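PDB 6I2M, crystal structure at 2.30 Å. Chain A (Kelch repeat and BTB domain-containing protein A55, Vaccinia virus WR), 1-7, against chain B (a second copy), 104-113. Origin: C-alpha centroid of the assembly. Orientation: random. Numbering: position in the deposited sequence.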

ATOM      1  N   MET A   1      -1.802   3.846  13.628  1.00103.26           N
ATOM      2  CA  MET A   1      -0.647   3.373  12.867  1.00101.45           C
ATOM      3  C   MET A   1      -0.961   3.176  11.375  1.00102.15           C
ATOM      4  O   MET A   1      -2.116   2.941  11.012  1.00100.91           O
ATOM      5  N   ASN A   2       0.075   3.270  10.521  1.00 97.18           N
ATOM      6  CA  ASN A   2      -0.045   3.069   9.077  1.00 94.36           C
ATOM      7  C   ASN A   2       0.479   1.678   8.721  1.00 96.91           C
ATOM      8  O   ASN A   2       1.633   1.354   9.022  1.00 97.21           O
ATOM      9  N   ASN A   3      -0.386   0.849   8.114  1.00 91.73           N
ATOM     10  CA  ASN A   3      -0.062  -0.526   7.731  1.00 90.44           C
ATOM     11  C   ASN A   3      -0.066  -0.716   6.207  1.00 91.79           C
ATOM     12  O   ASN A   3      -0.283  -1.828   5.714  1.00 90.47           O
ATOM     13  N   SER A   4       0.204   0.375   5.467  1.00 87.49           N
ATOM     14  CA  SER A   4       0.258   0.395   4.005  1.00 85.39           C
ATOM     15  C   SER A   4       1.459  -0.409   3.489  1.00 88.46           C
ATOM     16  O   SER A   4       1.330  -1.136   2.501  1.00 86.68           O
ATOM     17  N   SER A   5       2.613  -0.290   4.180  1.00 86.04           N
ATOM     18  CA  SER A   5       3.860  -0.990   3.855  1.00 85.71           C
ATOM     19  C   SER A   5       3.766  -2.489   4.163  1.00 89.02           C
ATOM     20  O   SER A   5       4.418  -3.291   3.494  1.00 87.94           O
ATOM     21  N   GLU A   6       2.961  -2.860   5.177  1.00 86.15           N
ATOM     22  CA  GLU A   6       2.739  -4.251   5.580  1.00 86.21           C
ATOM     23  C   GLU A   6       1.819  -4.953   4.580  1.00 88.05           C
ATOM     24  O   GLU A   6       2.078  -6.103   4.227  1.00 87.39           O
ATOM     25  N   LEU A   7       0.751  -4.255   4.127  1.00 83.45           N
ATOM     26  CA  LEU A   7      -0.247  -4.754   3.174  1.00 81.87           C
ATOM     27  C   LEU A   7       0.355  -5.071   1.797  1.00 83.66           C
ATOM     28  O   LEU A   7       0.061  -6.133   1.244  1.00 82.79           O
TER
ATOM     29  N   GLY B 104      -4.622  -8.462  12.047  1.00 70.52           N
ATOM     30  CA  GLY B 104      -3.562  -8.129  12.995  1.00 70.26           C
ATOM     31  C   GLY B 104      -3.327  -6.647  13.201  1.00 73.49           C
ATOM     32  O   GLY B 104      -3.048  -6.209  14.321  1.00 72.71           O
ATOM     33  N   SER B 105      -3.439  -5.872  12.109  1.00 70.07           N
ATOM     34  CA  SER B 105      -3.252  -4.421  12.069  1.00 69.84           C
ATOM     35  C   SER B 105      -4.318  -3.669  12.872  1.00 73.07           C
ATOM     36  O   SER B 105      -4.014  -2.639  13.476  1.00 72.57           O
ATOM     37  N   ALA B 106      -5.558  -4.186  12.874  1.00 69.21           N
ATOM     38  CA  ALA B 106      -6.695  -3.590  13.573  1.00 68.59           C
ATOM     39  C   ALA B 106      -6.877  -4.106  14.999  1.00 72.12           C
ATOM     40  O   ALA B 106      -7.338  -3.345  15.851  1.00 71.43           O
ATOM     41  N   ILE B 107      -6.530  -5.389  15.262  1.00 68.77           N
ATOM     42  CA  ILE B 107      -6.651  -5.995  16.593  1.00 68.63           C
ATOM     43  C   ILE B 107      -5.676  -5.326  17.584  1.00 72.41           C
ATOM     44  O   ILE B 107      -6.029  -5.153  18.750  1.00 71.94           O
ATOM     45  N   THR B 108      -4.483  -4.911  17.104  1.00 68.93           N
ATOM     46  CA  THR B 108      -3.468  -4.237  17.920  1.00 68.62           C
ATOM     47  C   THR B 108      -3.864  -2.788  18.215  1.00 71.83           C
ATOM     48  O   THR B 108      -3.794  -2.375  19.372  1.00 71.30           O
ATOM     49  N   GLU B 109      -4.308  -2.032  17.181  1.00 68.04           N
ATOM     50  CA  GLU B 109      -4.737  -0.631  17.297  1.00 67.71           C
ATOM     51  C   GLU B 109      -5.928  -0.459  18.258  1.00 71.52           C
ATOM     52  O   GLU B 109      -5.985   0.537  18.981  1.00 71.02           O
ATOM     53  N   CYS B 110      -6.857  -1.438  18.274  1.00 68.16           N
ATOM     54  CA  CYS B 110      -8.027  -1.436  19.154  1.00 67.92           C
ATOM     55  C   CYS B 110      -7.642  -1.764  20.592  1.00 72.38           C
ATOM     56  O   CYS B 110      -8.089  -1.068  21.502  1.00 71.93           O
ATOM     57  N   GLU B 111      -6.807  -2.812  20.796  1.00 69.62           N
ATOM     58  CA  GLU B 111      -6.322  -3.239  22.114  1.00 69.88           C
ATOM     59  C   GLU B 111      -5.503  -2.139  22.791  1.00 74.16           C
ATOM     60  O   GLU B 111      -5.707  -1.882  23.978  1.00 73.92           O
ATOM     61  N   ASN B 112      -4.610  -1.470  22.026  1.00 70.82           N
ATOM     62  CA  ASN B 112      -3.767  -0.373  22.513  1.00 70.73           C
ATOM     63  C   ASN B 112      -4.593   0.833  22.961  1.00 75.13           C
ATOM     64  O   ASN B 112      -4.230   1.472  23.946  1.00 74.75           O
ATOM     65  N   TYR B 113      -5.706   1.126  22.253  1.00 72.12           N
ATOM     66  CA  TYR B 113      -6.627   2.225  22.569  1.00 72.11           C
ATOM     67  C   TYR B 113      -7.400   1.923  23.860  1.00 76.42           C
ATOM     68  O   TYR B 113      -7.600   2.829  24.671  1.00 75.97           O
TER

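The N-terminal segment of one copy of A55 lies against a helix of a second copy, and the two stretches bury 258 Å² between them, both sides summed. The helix presents Ser B105, Thr B108, Glu B109 and Asn B112 to its partner, positions i, i+3, i+4 and i+7, which fall on one helical face. Ala B106, by contrast, points away.

Met A1 has the largest covered area of any residue in the two stretches. Its amino nitrogen, which as a chain terminus can carry a positive charge, forms a salt bridge and hydrogen bond with the carboxylate of Glu B109, with N of Met A1 3.0 Å from OE2 of Glu B109. The glutamate is well suited to this task: with chi1 and chi2 both t, its chain is extended and carries the acid out from the helix to the terminus. The same oxygen also meets the thioether chain, CG of Met A1 lying 3.4 Å from OE2 of Glu B109, and it has a further hydrogen-bond partner elsewhere in the structure.

The side chain of Met A1 starts toward the helix and adopts p, t, p for chi1 to chi3. This flexible, unbranched chain runs over the helix face, SD of Met A1 lying 4.3 Å from the carbonyl O of Ser B105. Its terminal methyl reaches further along, with CE of Met A1 3.7 Å from OG1 of Thr B108 and 4.4 Å from ND2 of Asn B112. These are van der Waals contacts, which a methionine can make beside polar groups without demanding a partner. Thr B108, in rotamer p, spends its hydroxyl on its own helix: OG1 of Thr B108 donates to the carbonyl O of Gly B104 at 2.9 Å. Asn B112, chi1 m, contributes only a light touch at the margin.

Asn A2, chi1 t, points away and makes no contact with the helix, as expected in an extended segment where neighbouring side chains tend to alternate.

Asn A3 turns back toward the partner with chi1 m. It occupies the N-cap position of the helix that follows, yet its side chain makes no capping bond. The ND2 group instead serves as a donor: ND2 of Asn A3 donates to OE1 of Glu A6 at 2.9 Å, and makes a weak hydrogen bond to SD of Met A1 at 3.7 Å. An amide with two N-H groups can thus brace both the methionine and the glutamate. ND2 of Asn A3 also comes within 3.3 Å of OG of Ser B105, but the angle is too poor for a hydrogen bond. Ser B105, in rotamer m, is a small residue whose CA-to-CB bond points toward chain A, and its hydroxyl is the atom closest to Asn A3.

Ser A4 and Ser A5 lie beyond reach of the partner helix, their hydroxyls bonded elsewhere in the structure. Glu A6, with chi1 m and chi2 t, returns to the edge of the contact, OE1 of Glu A6 lying 3.6 Å from OG of Ser B105. Leu A7 points sideways, buried but not touching the partner helix.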

ATOM      1  CB  MET A   1      -0.047   2.092  13.493  1.00104.41           C
ATOM      2  CG  MET A   1      -0.933   0.855  13.371  1.00107.22           C
ATOM      3  SD  MET A   1      -0.212  -0.636  14.095  1.00112.47           S
ATOM      4  CE  MET A   1      -0.747  -0.457  15.787  1.00112.43           C
ATOM      5  CB  ASN A   2       0.690   4.169   8.293  1.00 94.54           C
ATOM      6  CG  ASN A   2       0.495   4.120   6.790  1.00115.25           C
ATOM      7  OD1 ASN A   2      -0.566   3.748   6.272  1.00108.98           O
ATOM      8  ND2 ASN A   2       1.521   4.516   6.052  1.00106.28           N
ATOM      9  CB  ASN A   3      -1.005  -1.510   8.434  1.00 91.81           C
ATOM     10  CG  ASN A   3      -1.079  -1.310   9.926  1.00116.42           C
ATOM     11  OD1 ASN A   3      -1.932  -0.577  10.435  1.00112.41           O
ATOM     12  ND2 ASN A   3      -0.189  -1.960  10.662  1.00109.19           N
ATOM     13  CB  SER A   4       0.318   1.832   3.500  1.00 88.87           C
ATOM     14  OG  SER A   4       0.010   1.906   2.118  1.00 96.59           O
ATOM     15  CB  SER A   5       5.031  -0.370   4.612  1.00 91.25           C
ATOM     16  OG  SER A   5       5.182   1.005   4.295  1.00100.61           O
ATOM     17  CB  GLU A   6       2.133  -4.322   6.991  1.00 89.32           C
ATOM     18  CG  GLU A   6       3.107  -3.991   8.110  1.00102.27           C
ATOM     19  CD  GLU A   6       2.482  -3.667   9.455  1.00125.72           C
ATOM     20  OE1 GLU A   6       1.409  -4.231   9.775  1.00121.47           O
ATOM     21  OE2 GLU A   6       3.074  -2.851  10.196  1.00121.33           O
ATOM     22  CB  LEU A   7      -1.423  -3.757   3.053  1.00 81.71           C
ATOM     23  CG  LEU A   7      -2.562  -4.124   2.090  1.00 85.58           C
ATOM     24  CD1 LEU A   7      -3.542  -5.090   2.722  1.00 86.84           C
ATOM     25  CD2 LEU A   7      -3.294  -2.896   1.628  1.00 87.54           C
TER
ATOM     26  CB  SER B 105      -3.253  -3.939  10.623  1.00 73.92           C
ATOM     27  OG  SER B 105      -2.172  -4.499   9.894  1.00 83.93           O
ATOM     28  CB  ALA B 106      -7.963  -3.799  12.773  1.00 69.16           C
ATOM     29  CB  ILE B 107      -6.556  -7.554  16.570  1.00 72.05           C
ATOM     30  CG1 ILE B 107      -7.209  -8.182  17.826  1.00 72.45           C
ATOM     31  CG2 ILE B 107      -5.120  -8.069  16.340  1.00 73.39           C
ATOM     32  CD1 ILE B 107      -7.627  -9.662  17.700  1.00 79.57           C
ATOM     33  CB  THR B 108      -2.059  -4.372  17.313  1.00 76.42           C
ATOM     34  OG1 THR B 108      -2.082  -3.952  15.948  1.00 76.32           O
ATOM     35  CG2 THR B 108      -1.500  -5.788  17.424  1.00 74.89           C
ATOM     36  CB  GLU B 109      -5.048  -0.033  15.912  1.00 69.03           C
ATOM     37  CG  GLU B 109      -5.001   1.487  15.875  1.00 79.22           C
ATOM     38  CD  GLU B 109      -5.095   2.105  14.494  1.00 98.82           C
ATOM     39  OE1 GLU B 109      -6.146   2.711  14.183  1.00 90.10           O
ATOM     40  OE2 GLU B 109      -4.114   1.993  13.723  1.00 94.21           O
ATOM     41  CB  CYS B 110      -9.113  -2.374  18.634  1.00 68.02           C
ATOM     42  SG  CYS B 110      -9.996  -1.749  17.183  1.00 71.59           S
ATOM     43  CB  GLU B 111      -5.499  -4.534  22.021  1.00 71.44           C
ATOM     44  CG  GLU B 111      -6.340  -5.799  21.976  1.00 82.34           C
ATOM     45  CD  GLU B 111      -5.584  -7.110  22.097  1.00103.61           C
ATOM     46  OE1 GLU B 111      -4.466  -7.218  21.542  1.00 98.60           O
ATOM     47  OE2 GLU B 111      -6.123  -8.038  22.740  1.00 97.80           O
ATOM     48  CB  ASN B 112      -2.727   0.041  21.464  1.00 70.78           C
ATOM     49  CG  ASN B 112      -1.622  -0.964  21.216  1.00 89.31           C
ATOM     50  OD1 ASN B 112      -1.422  -1.933  21.963  1.00 82.19           O
ATOM     51  ND2 ASN B 112      -0.869  -0.748  20.150  1.00 80.55           N
ATOM     52  CB  TYR B 113      -7.597   2.474  21.398  1.00 73.17           C
ATOM     53  CG  TYR B 113      -8.478   3.697  21.563  1.00 74.92           C
ATOM     54  CD1 TYR B 113      -9.731   3.604  22.162  1.00 76.83           C
ATOM     55  CD2 TYR B 113      -8.074   4.941  21.086  1.00 75.74           C
ATOM     56  CE1 TYR B 113     -10.551   4.722  22.306  1.00 77.48           C
ATOM     57  CE2 TYR B 113      -8.886   6.067  21.223  1.00 76.62           C
ATOM     58  CZ  TYR B 113     -10.124   5.952  21.836  1.00 83.84           C
ATOM     59  OH  TYR B 113     -10.930   7.058  21.975  1.00 84.69           O
TER